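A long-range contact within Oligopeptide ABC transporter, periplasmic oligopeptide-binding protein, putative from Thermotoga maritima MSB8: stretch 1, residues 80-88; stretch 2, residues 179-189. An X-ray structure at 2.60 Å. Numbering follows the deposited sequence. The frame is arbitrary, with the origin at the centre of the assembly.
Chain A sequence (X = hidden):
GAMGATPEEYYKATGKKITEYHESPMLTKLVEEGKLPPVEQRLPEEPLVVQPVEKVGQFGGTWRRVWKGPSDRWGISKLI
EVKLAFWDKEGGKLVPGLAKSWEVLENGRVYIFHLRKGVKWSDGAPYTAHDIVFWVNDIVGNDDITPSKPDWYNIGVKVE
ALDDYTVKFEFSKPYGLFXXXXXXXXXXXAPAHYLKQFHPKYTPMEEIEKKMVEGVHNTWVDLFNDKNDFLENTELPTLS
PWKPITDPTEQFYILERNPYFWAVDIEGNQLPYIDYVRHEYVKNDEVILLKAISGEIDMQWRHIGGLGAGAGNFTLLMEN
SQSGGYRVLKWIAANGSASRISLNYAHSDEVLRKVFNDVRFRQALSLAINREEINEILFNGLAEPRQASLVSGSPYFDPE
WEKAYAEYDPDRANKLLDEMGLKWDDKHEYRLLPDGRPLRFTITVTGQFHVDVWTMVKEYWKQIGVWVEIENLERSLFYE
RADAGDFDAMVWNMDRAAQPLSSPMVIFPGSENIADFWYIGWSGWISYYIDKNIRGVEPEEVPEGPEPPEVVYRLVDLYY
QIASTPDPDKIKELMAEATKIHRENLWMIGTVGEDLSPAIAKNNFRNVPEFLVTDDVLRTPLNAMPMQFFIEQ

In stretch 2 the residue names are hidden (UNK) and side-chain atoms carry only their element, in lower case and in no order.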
# COMPACT_ATOMS: atom_id res chain seq x y z
N ILE A 80 0.55 12.18 -8.76
CA ILE A 80 0.44 13.60 -8.52
C ILE A 80 0.51 13.96 -7.03
O ILE A 80 0.69 15.12 -6.67
CB ILE A 80 -0.89 14.08 -9.19
CG1 ILE A 80 -0.59 15.14 -10.23
CG2 ILE A 80 -1.98 14.49 -8.20
CD1 ILE A 80 0.05 14.53 -11.45
N GLU A 81 0.42 12.94 -6.19
CA GLU A 81 0.25 13.13 -4.75
C GLU A 81 1.49 13.68 -4.07
O GLU A 81 2.62 13.36 -4.44
CB GLU A 81 -0.16 11.81 -4.08
CG GLU A 81 -1.66 11.61 -4.02
CD GLU A 81 -2.04 10.18 -3.72
OE1 GLU A 81 -1.37 9.53 -2.88
OE2 GLU A 81 -3.00 9.70 -4.35
N VAL A 82 1.25 14.50 -3.06
CA VAL A 82 2.33 15.03 -2.22
C VAL A 82 1.95 14.87 -0.76
O VAL A 82 0.78 14.92 -0.39
CB VAL A 82 2.65 16.51 -2.54
CG1 VAL A 82 3.20 16.64 -3.95
CG2 VAL A 82 1.43 17.40 -2.35
N LYS A 83 2.97 14.67 0.07
CA LYS A 83 2.79 14.35 1.48
C LYS A 83 3.61 15.31 2.32
O LYS A 83 4.56 15.91 1.83
CB LYS A 83 3.26 12.90 1.74
CG LYS A 83 2.76 11.89 0.72
CD LYS A 83 1.25 11.72 0.78
CE LYS A 83 0.74 10.79 -0.30
NZ LYS A 83 -0.75 10.79 -0.36
N LEU A 84 3.24 15.47 3.59
CA LEU A 84 4.07 16.20 4.54
C LEU A 84 5.38 15.46 4.66
O LEU A 84 6.45 16.05 4.70
CB LEU A 84 3.40 16.29 5.90
CG LEU A 84 2.20 17.22 5.98
CD1 LEU A 84 1.56 17.16 7.36
CD2 LEU A 84 2.59 18.66 5.67
N ALA A 85 5.28 14.14 4.71
CA ALA A 85 6.44 13.30 4.69
C ALA A 85 6.11 12.06 3.88
O ALA A 85 5.06 11.44 4.09
CB ALA A 85 6.85 12.93 6.10
N PHE A 86 6.99 11.70 2.96
CA PHE A 86 6.77 10.57 2.08
C PHE A 86 7.25 9.30 2.74
O PHE A 86 8.07 9.32 3.66
CB PHE A 86 7.52 10.74 0.76
CG PHE A 86 6.98 11.84 -0.09
CD1 PHE A 86 5.92 11.62 -0.95
CD2 PHE A 86 7.54 13.10 -0.06
CE1 PHE A 86 5.42 12.63 -1.75
CE2 PHE A 86 7.05 14.12 -0.86
CZ PHE A 86 5.99 13.88 -1.71
N TRP A 87 6.73 8.18 2.25
CA TRP A 87 7.37 6.90 2.48
C TRP A 87 8.76 6.99 1.88
O TRP A 87 8.98 7.72 0.91
CB TRP A 87 6.63 5.76 1.75
CG TRP A 87 5.30 5.34 2.31
CD1 TRP A 87 4.12 5.28 1.64
CD2 TRP A 87 5.04 4.88 3.64
NE1 TRP A 87 3.13 4.82 2.47
CE2 TRP A 87 3.66 4.57 3.71
CE3 TRP A 87 5.82 4.71 4.79
CZ2 TRP A 87 3.05 4.10 4.87
CZ3 TRP A 87 5.22 4.24 5.95
CH2 TRP A 87 3.84 3.94 5.98
N ASP A 88 9.71 6.25 2.43
CA ASP A 88 10.89 5.93 1.65
C ASP A 88 10.44 4.92 0.58
O ASP A 88 9.26 4.57 0.49
CB ASP A 88 11.98 5.35 2.53
CG ASP A 88 11.69 3.94 2.97
OD1 ASP A 88 10.51 3.60 3.18
OD2 ASP A 88 12.66 3.17 3.11
N UNK A 179 1.92 8.25 12.47
CA UNK A 179 3.06 8.42 11.57
C UNK A 179 2.91 7.62 10.29
O UNK A 179 3.40 8.05 9.24
c UNK A 179 4.37 8.03 12.26
c UNK A 179 4.92 9.01 13.30
c UNK A 179 5.14 10.40 12.74
c UNK A 179 6.22 8.45 13.85
N UNK A 180 2.26 6.47 10.36
CA UNK A 180 2.02 5.64 9.18
C UNK A 180 0.86 6.13 8.32
O UNK A 180 0.67 5.66 7.20
c UNK A 180 1.78 4.18 9.59
c UNK A 180 3.04 3.37 9.89
c UNK A 180 2.61 2.01 10.40
c UNK A 180 3.98 4.05 10.88
N UNK A 181 0.07 7.06 8.84
CA UNK A 181 -1.04 7.64 8.10
C UNK A 181 -0.55 8.76 7.19
O UNK A 181 -1.07 8.94 6.09
c UNK A 181 -2.07 8.21 9.07
c UNK A 181 -3.93 6.57 9.50
n UNK A 181 -3.44 4.19 10.03
c UNK A 181 -2.65 7.19 10.03
c UNK A 181 -4.33 5.35 10.31
N UNK A 182 0.46 9.49 7.64
CA UNK A 182 0.91 10.70 6.96
C UNK A 182 1.43 10.49 5.53
O UNK A 182 1.11 11.28 4.65
c UNK A 182 1.34 11.93 9.11
c UNK A 182 1.97 11.45 7.81
c UNK A 182 2.55 12.63 7.05
N UNK A 183 2.23 9.43 5.30
CA UNK A 183 2.69 9.13 3.94
C UNK A 183 1.59 8.61 3.02
O UNK A 183 1.78 8.61 1.81
c UNK A 183 3.73 8.02 4.14
c UNK A 183 3.94 7.91 5.60
c UNK A 183 2.72 8.43 6.25
N UNK A 184 0.49 8.14 3.60
CA UNK A 184 -0.62 7.60 2.84
C UNK A 184 -1.62 8.70 2.46
O UNK A 184 -2.07 8.77 1.32
c UNK A 184 -3.25 4.32 1.15
c UNK A 184 -3.79 6.30 3.00
c UNK A 184 -4.83 5.75 2.25
c UNK A 184 -2.23 4.88 1.90
c UNK A 184 -1.34 6.49 3.62
c UNK A 184 -2.48 5.87 2.84
o UNK A 184 -5.56 4.19 0.56
c UNK A 184 -4.55 4.75 1.33
N UNK A 185 -1.97 9.54 3.44
CA UNK A 185 -3.10 10.46 3.31
C UNK A 185 -2.76 11.86 2.85
O UNK A 185 -1.62 12.16 2.49
N UNK A 186 -3.78 12.72 2.87
CA UNK A 186 -3.71 14.06 2.28
C UNK A 186 -3.52 15.19 3.29
O UNK A 186 -4.18 16.24 3.20
N UNK A 187 -2.56 15.00 4.20
CA UNK A 187 -2.36 15.92 5.31
C UNK A 187 -1.72 17.25 4.91
O UNK A 187 -1.55 18.14 5.75
c UNK A 187 -1.57 15.23 6.43
c UNK A 187 -4.01 13.26 8.55
c UNK A 187 -2.32 14.09 7.04
c UNK A 187 -3.27 14.31 8.02
c UNK A 187 -2.86 11.74 7.11
c UNK A 187 -3.80 11.97 8.10
c UNK A 187 -2.14 12.80 6.57
N UNK A 188 -1.41 17.41 3.63
CA UNK A 188 -0.90 18.67 3.11
C UNK A 188 -1.99 19.73 3.05
O UNK A 188 -1.70 20.92 2.92
o UNK A 188 -1.23 17.88 0.85
c UNK A 188 -0.28 18.50 1.72
c UNK A 188 0.97 17.63 1.82
N UNK A 189 -3.25 19.31 3.13
CA UNK A 189 -4.37 20.24 3.26
C UNK A 189 -4.96 20.66 1.93
O UNK A 189 -4.82 19.95 0.94
O HOH W 1 0.03 14.13 3.83
O HOH W 2 4.44 8.69 0.63

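Position 179 carries four side-chain carbons forked at the second. The arrangement is that of leucine, and Leu179 makes no contact with stretch 1. Position 180 repeats the pattern, four carbons forked at the second, but here the fork reaches the indole of Trp87. This is Leu180, whose CG lies 4.0 Å from Trp87 CH2, while its carbonyl O is 3.7 Å from Trp87 CZ2.

At position 181 four carbons in a row end in a nitrogen, an unbranched chain that can only be lysine. The CA-to-CB bond of Lys181 points away from stretch 1, and the residue contributes through its backbone instead: Lys181 O accepts a hydrogen bond from the N of position 184 at 3.0 Å and another from the N of position 185 at 2.9 Å, and so draws the chain into a tight bend.

Position 182 has one carbon bearing two more, the short fork of valine. Val182 points toward stretch 1, and its CG1 packs 3.9 Å from Leu84 CB and 4.4 Å from Ala85 CB.

At position 183 three carbons close a ring onto the backbone N, which identifies proline. Pro183 CB sits 3.4 Å from the centroid of the five-membered ring of Trp87 and only 8° off its normal, a CH-pi contact over the face. Pro183 CA also approaches Ala85 O at 3.3 Å in a CA-H...O contact.

One carbon followed by a six-carbon ring bearing an oxygen marks position 184 as tyrosine. The CA-to-CB bond of Tyr184 points away, leaving its carbonyl O to accept a 2.9 Å hydrogen bond from Lys83 NZ.

Position 185 has no side-chain atoms and is glycine. Gly185 O takes a second hydrogen bond from Lys83 NZ, at 3.3 Å; a CB here would come within 2.9 Å of an aromatic carbon of position 187. Position 186 is likewise bare: Gly186 opens a type I turn and makes no contact with stretch 1.

A carbon leading to a plain six-carbon ring makes position 187 phenylalanine. The ring of Phe187 leads away from stretch 1, but its CB lies 3.8 Å from Leu84 CD1.

Position 188 has one carbon carrying an oxygen and a carbon, hence threonine. Thr188 CG2 rests against the backbone of stretch 1, 3.5 Å from Val82 O and 3.6 Å from Leu84 N. Position 189, without side-chain atoms, is Gly189; its backbone angles, with phi at 92°, would jam a CB against the preceding carbonyl O, and its N closes the turn on Gly186 O at 3.2 Å.

The contact combines apolar packing with a polar anchor. Lys83 NZ, held in a salt bridge to Glu81 OE1 at 2.9 Å, binds two successive carbonyls of the bend, while Trp87 receives Pro183 on its face. Water 2 adds a bridge, accepting from Trp87 N and donating to Pro183 O, both at 2.9 Å. Together the stretches bury 635 Å².

Stretch 2 179-189: LLKVPYGGFTG
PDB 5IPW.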